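LPS-assembly lipoprotein (Caulobacter crescentus, PDB 4KWY) is a putative LptE-family lipoprotein that probably takes part in assembling lipopolysaccharide at the outer membrane. Local coordinates at residues E14-E19 / K45-V50. Numbering follows the deposited sequence.
Sequences ETVAAE and KLYLSV
Lys45 and Glu14 lie side by side on one face of a parallel strand pair, a worked example of how such a pair combines backbone bonding with different chemistry on its two faces. From Lys45 CB the chain sets off with CG beside its own backbone N and bends at chi2 (-85°). Its CD then passes 4.0 Å from Val16 CG2, CE comes within 3.3 Å of Glu14 OE2, and NZ closes a salt bridge of 3.0 Å to that same oxygen. The ammonium meets the oxygen's syn side but stands 34° out of the carboxylate plane. An alanine in place of Lys45 removes the CD contact with Val16 CG2 and would probably leave the Glu14 carboxylate without this charged mate. Next along this face, Val16 sits over the Tyr47 ring in a CH-pi contact, CB 4.1 Å from the ring centroid and CG1 nearest CE2. Between the strands, Leu46 N donates to Glu14 O and Leu46 O accepts from Val16 N (2.7 Å), while Val16 O accepts from Leu48 N. Thr15, Leu46 and Leu48 line the other face, where Thr15 CG2 packs 3.5 Å from Leu48 CD1. There helix 21-34, the crossover of this beta-alpha-beta unit, covers Thr15 and Leu48, and helix 104-135 meets Leu46; strand 67-80 continues the sheet antiparallel beyond strand 44-50.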
loop_
_atom_site.group_PDB
_atom_site.type_symbol
_atom_site.label_atom_id
_atom_site.label_comp_id
_atom_site.label_asym_id
_atom_site.label_seq_id
_atom_site.Cartn_x
_atom_site.Cartn_y
_atom_site.Cartn_z
ATOM N N GLU A 14 -6.239 7.895 -8.502
ATOM C CA GLU A 14 -7.209 7.585 -7.466
ATOM C C GLU A 14 -7.086 6.119 -7.100
ATOM O O GLU A 14 -7.256 5.240 -7.948
ATOM C CB GLU A 14 -8.608 7.908 -7.946
ATOM C CG GLU A 14 -9.633 7.966 -6.840
ATOM C CD GLU A 14 -10.981 8.359 -7.396
ATOM O OE1 GLU A 14 -11.202 9.570 -7.637
ATOM O OE2 GLU A 14 -11.789 7.441 -7.659
ATOM N N THR A 15 -6.785 5.866 -5.837
ATOM C CA THR A 15 -6.546 4.530 -5.298
ATOM C C THR A 15 -7.861 3.930 -4.837
ATOM O O THR A 15 -8.634 4.568 -4.123
ATOM C CB THR A 15 -5.468 4.598 -4.224
ATOM O OG1 THR A 15 -4.412 5.399 -4.747
ATOM C CG2 THR A 15 -4.903 3.228 -3.860
ATOM N N VAL A 16 -8.134 2.726 -5.344
ATOM C CA VAL A 16 -9.336 1.912 -5.123
ATOM C C VAL A 16 -8.921 0.612 -4.410
ATOM O O VAL A 16 -8.015 -0.105 -4.849
ATOM C CB VAL A 16 -10.119 1.592 -6.448
ATOM C CG1 VAL A 16 -11.491 0.997 -6.159
ATOM C CG2 VAL A 16 -10.257 2.813 -7.346
ATOM N N ALA A 17 -9.614 0.306 -3.340
ATOM C CA ALA A 17 -9.392 -0.922 -2.611
ATOM C C ALA A 17 -10.721 -1.504 -2.172
ATOM O O ALA A 17 -11.669 -0.769 -1.842
ATOM C CB ALA A 17 -8.491 -0.675 -1.407
ATOM N N ALA A 18 -10.790 -2.831 -2.181
ATOM C CA ALA A 18 -11.946 -3.541 -1.686
ATOM C C ALA A 18 -11.890 -3.571 -0.148
ATOM O O ALA A 18 -10.828 -3.318 0.436
ATOM C CB ALA A 18 -11.971 -4.951 -2.257
ATOM N N GLU A 19 -13.037 -3.857 0.500
ATOM C CA GLU A 19 -13.172 -3.980 1.951
ATOM C C GLU A 19 -12.032 -4.813 2.565
ATOM O O GLU A 19 -11.795 -5.950 2.132
ATOM C CB GLU A 19 -14.516 -4.642 2.288
ATOM C CG GLU A 19 -15.699 -3.690 2.317
ATOM C CD GLU A 19 -16.906 -4.215 3.079
ATOM O OE1 GLU A 19 -16.729 -4.736 4.206
ATOM O OE2 GLU A 19 -18.037 -4.077 2.556
ATOM N N LYS A 45 -7.033 4.992 -12.276
ATOM C CA LYS A 45 -7.630 4.245 -11.172
ATOM C C LYS A 45 -6.646 3.174 -10.766
ATOM O O LYS A 45 -6.260 2.345 -11.585
ATOM C CB LYS A 45 -9.004 3.664 -11.525
ATOM C CG LYS A 45 -10.079 4.724 -11.761
ATOM C CD LYS A 45 -10.757 5.182 -10.470
ATOM C CE LYS A 45 -11.824 6.216 -10.742
ATOM N NZ LYS A 45 -13.063 5.959 -9.959
ATOM N N LEU A 46 -6.150 3.249 -9.536
ATOM C CA LEU A 46 -5.221 2.248 -9.047
ATOM C C LEU A 46 -5.989 1.261 -8.179
ATOM O O LEU A 46 -6.428 1.620 -7.086
ATOM C CB LEU A 46 -4.027 2.882 -8.288
ATOM C CG LEU A 46 -3.032 1.898 -7.660
ATOM C CD1 LEU A 46 -2.351 1.060 -8.708
ATOM C CD2 LEU A 46 -2.006 2.625 -6.820
ATOM N N TYR A 47 -6.116 0.008 -8.660
ATOM C CA TYR A 47 -6.812 -1.078 -7.960
ATOM C C TYR A 47 -5.864 -1.905 -7.148
ATOM O O TYR A 47 -4.949 -2.501 -7.712
ATOM C CB TYR A 47 -7.529 -1.977 -8.954
ATOM C CG TYR A 47 -8.883 -1.456 -9.282
ATOM C CD1 TYR A 47 -9.072 -0.576 -10.342
ATOM C CD2 TYR A 47 -10.003 -1.875 -8.568
ATOM C CE1 TYR A 47 -10.347 -0.156 -10.709
ATOM C CE2 TYR A 47 -11.275 -1.432 -8.900
ATOM C CZ TYR A 47 -11.443 -0.565 -9.967
ATOM O OH TYR A 47 -12.706 -0.114 -10.265
ATOM N N LEU A 48 -6.109 -1.986 -5.840
ATOM C CA LEU A 48 -5.249 -2.747 -4.951
ATOM C C LEU A 48 -5.881 -4.062 -4.565
ATOM O O LEU A 48 -7.034 -4.065 -4.158
ATOM C CB LEU A 48 -4.963 -1.943 -3.681
ATOM C CG LEU A 48 -4.391 -0.557 -3.817
ATOM C CD1 LEU A 48 -4.352 0.081 -2.458
ATOM C CD2 LEU A 48 -2.988 -0.595 -4.409
ATOM N N SER A 49 -5.129 -5.179 -4.681
ATOM C CA SER A 49 -5.608 -6.500 -4.243
ATOM C C SER A 49 -4.676 -7.020 -3.167
ATOM O O SER A 49 -3.640 -7.634 -3.446
ATOM C CB SER A 49 -5.732 -7.487 -5.396
ATOM O OG SER A 49 -6.657 -6.966 -6.324
ATOM N N VAL A 50 -5.016 -6.697 -1.930
ATOM C CA VAL A 50 -4.249 -7.131 -0.777
ATOM C C VAL A 50 -4.745 -8.512 -0.376
ATOM O O VAL A 50 -5.954 -8.755 -0.350
ATOM C CB VAL A 50 -4.310 -6.129 0.423
ATOM C CG1 VAL A 50 -3.438 -6.618 1.592
ATOM C CG2 VAL A 50 -3.865 -4.730 -0.009
#